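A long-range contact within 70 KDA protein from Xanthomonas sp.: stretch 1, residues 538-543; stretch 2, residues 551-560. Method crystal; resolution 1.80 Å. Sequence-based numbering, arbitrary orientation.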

# COMPACT_ATOMS: atom_id res chain seq x y z
N LYS A 538 10.50 -18.32 7.31
CA LYS A 538 10.74 -17.58 8.52
C LYS A 538 12.01 -16.78 8.26
O LYS A 538 13.04 -17.36 7.85
CB LYS A 538 10.97 -18.64 9.61
CG LYS A 538 11.66 -18.11 10.81
CD LYS A 538 11.50 -19.08 11.99
CE LYS A 538 12.54 -20.20 11.99
NZ LYS A 538 13.22 -20.12 13.31
N ARG A 539 11.98 -15.47 8.44
CA ARG A 539 13.20 -14.72 8.21
C ARG A 539 14.06 -14.58 9.46
O ARG A 539 13.65 -14.98 10.52
CB ARG A 539 12.99 -13.38 7.43
CG ARG A 539 11.64 -12.73 7.55
CD ARG A 539 11.57 -11.39 6.85
NE ARG A 539 12.44 -10.30 7.35
CZ ARG A 539 12.15 -9.04 7.12
NH1 ARG A 539 10.96 -8.79 6.52
NH2 ARG A 539 12.92 -8.04 7.61
N PRO A 540 15.32 -14.14 9.32
CA PRO A 540 16.18 -14.10 10.50
C PRO A 540 15.59 -13.09 11.46
O PRO A 540 15.12 -12.03 11.03
CB PRO A 540 17.52 -13.58 9.93
CG PRO A 540 17.50 -14.00 8.49
CD PRO A 540 16.07 -13.82 8.09
N TYR A 541 15.64 -13.43 12.75
CA TYR A 541 15.19 -12.48 13.77
C TYR A 541 16.38 -11.80 14.45
O TYR A 541 17.50 -12.27 14.46
CB TYR A 541 14.46 -13.23 14.86
CG TYR A 541 13.26 -14.04 14.40
CD1 TYR A 541 12.59 -13.75 13.19
CD2 TYR A 541 12.77 -15.07 15.21
CE1 TYR A 541 11.51 -14.52 12.76
CE2 TYR A 541 11.63 -15.78 14.86
CZ TYR A 541 10.99 -15.51 13.67
OH TYR A 541 9.86 -16.30 13.33
N THR A 542 16.07 -10.68 15.07
CA THR A 542 16.85 -9.98 16.03
C THR A 542 16.82 -10.75 17.37
O THR A 542 15.96 -11.61 17.53
CB THR A 542 15.97 -8.72 16.16
OG1 THR A 542 16.52 -7.68 15.35
CG2 THR A 542 15.70 -8.32 17.53
N ALA A 543 17.71 -10.43 18.34
CA ALA A 543 17.63 -10.97 19.70
C ALA A 543 16.45 -10.32 20.42
O ALA A 543 16.05 -9.24 20.05
CB ALA A 543 18.91 -10.63 20.47
N ALA A 551 11.78 -10.06 20.21
CA ALA A 551 12.60 -10.24 19.05
C ALA A 551 11.86 -9.68 17.83
O ALA A 551 10.65 -9.77 17.77
CB ALA A 551 12.82 -11.74 18.82
N GLY A 552 12.57 -9.16 16.85
CA GLY A 552 11.95 -8.50 15.75
C GLY A 552 12.51 -9.16 14.52
O GLY A 552 13.30 -10.17 14.59
N TYR A 553 12.09 -8.66 13.39
CA TYR A 553 12.68 -9.15 12.11
C TYR A 553 13.95 -8.32 11.92
O TYR A 553 13.94 -7.07 12.02
CB TYR A 553 11.78 -8.87 10.90
CG TYR A 553 10.61 -9.82 10.67
CD1 TYR A 553 10.40 -10.97 11.50
CD2 TYR A 553 9.74 -9.61 9.62
CE1 TYR A 553 9.33 -11.80 11.29
CE2 TYR A 553 8.65 -10.44 9.41
CZ TYR A 553 8.47 -11.54 10.24
OH TYR A 553 7.45 -12.40 9.95
N ASP A 554 15.07 -9.00 11.63
CA ASP A 554 16.28 -8.29 11.42
C ASP A 554 16.24 -7.68 10.03
O ASP A 554 15.87 -8.33 9.04
CB ASP A 554 17.46 -9.27 11.46
CG ASP A 554 18.77 -8.57 11.26
OD1 ASP A 554 19.30 -8.13 12.23
OD2 ASP A 554 19.29 -8.46 10.12
N TYR A 555 16.66 -6.42 9.93
CA TYR A 555 16.62 -5.78 8.55
C TYR A 555 18.00 -5.37 8.06
O TYR A 555 18.15 -4.52 7.18
CB TYR A 555 15.68 -4.56 8.56
CG TYR A 555 16.02 -3.52 9.62
CD1 TYR A 555 15.55 -3.65 10.92
CD2 TYR A 555 16.77 -2.37 9.31
CE1 TYR A 555 15.81 -2.68 11.89
CE2 TYR A 555 17.06 -1.40 10.28
CZ TYR A 555 16.62 -1.59 11.56
OH TYR A 555 16.88 -0.64 12.52
N SER A 556 19.05 -5.97 8.63
CA SER A 556 20.42 -5.67 8.23
C SER A 556 20.76 -6.36 6.90
O SER A 556 20.04 -7.33 6.46
CB SER A 556 21.39 -6.09 9.37
OG SER A 556 21.69 -7.48 9.24
N PHE A 557 21.80 -5.88 6.21
CA PHE A 557 22.16 -6.49 4.90
C PHE A 557 22.39 -7.98 5.00
O PHE A 557 22.08 -8.72 4.05
CB PHE A 557 23.36 -5.82 4.25
CG PHE A 557 23.07 -4.50 3.54
CD1 PHE A 557 21.78 -3.96 3.41
CD2 PHE A 557 24.13 -3.76 3.01
CE1 PHE A 557 21.60 -2.73 2.75
CE2 PHE A 557 23.94 -2.57 2.37
CZ PHE A 557 22.66 -2.06 2.20
N ALA A 558 22.81 -8.46 6.18
CA ALA A 558 23.14 -9.91 6.38
C ALA A 558 21.90 -10.82 6.30
O ALA A 558 22.02 -12.00 6.00
CB ALA A 558 23.86 -10.16 7.69
N SER A 559 20.72 -10.23 6.50
CA SER A 559 19.45 -10.94 6.42
C SER A 559 18.89 -10.96 5.04
O SER A 559 17.96 -11.69 4.80
CB SER A 559 18.42 -10.34 7.34
OG SER A 559 18.88 -10.53 8.68
N TYR A 560 19.46 -10.13 4.16
CA TYR A 560 19.01 -10.06 2.78
C TYR A 560 19.84 -11.00 1.94
O TYR A 560 20.99 -11.30 2.33
CB TYR A 560 19.01 -8.61 2.28
CG TYR A 560 17.89 -8.33 1.26
CD1 TYR A 560 16.58 -8.26 1.67
CD2 TYR A 560 18.16 -8.19 -0.07
CE1 TYR A 560 15.55 -7.99 0.82
CE2 TYR A 560 17.12 -7.89 -0.96
CZ TYR A 560 15.83 -7.83 -0.53
OH TYR A 560 14.84 -7.56 -1.38
O HOH W 1 14.91 -10.80 8.58
O HOH W 2 9.49 -14.67 9.03

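The two stretches meet through a single beta bridge between Tyr541 and Tyr553, whose CA atoms lie 4.5 Å apart. Two backbone hydrogen bonds frame it. Asp554 N donates to Pro540 O at 3.1 Å, and Thr542 N donates to Gly552 O at 2.9 Å. The contact buries 535 Å², summed over both sides. Arg539, Gly552 and Ser559 are buried.

The CA-to-CB bond of Arg539 points toward stretch 2. Arg539 CG sits over the face of the Tyr553 ring, 4.1 Å from the centroid, as a CH-pi contact. The guanidinium also packs on this ring, with Arg539 NH1 3.4 Å from Tyr553 CD2. Arg539 NH2 donates to Asp554 O at 3.3 Å, near the guanidinium plane. A long arginine suits this place because it reaches both ring and carbonyl. Water 1 accepts from Arg539 NE at 2.8 Å and donates to Pro540 O and Asp554 O, both at 2.7 Å.

The tyrosines of the bridge also touch, Tyr541 CE1 to Tyr553 CE1 at 3.8 Å. Pro540 CB packs against Ser559 OG at 3.6 Å; Ser559 OG donates to Asp554 OD2 at 2.6 Å. The carboxylate suits its place as an acceptor, since Asp554 OD2 also receives Ser556 N at 2.9 Å and Ser556 OG at 2.7 Å. The small Ala551 brings CB to 3.4 Å from Thr542 O.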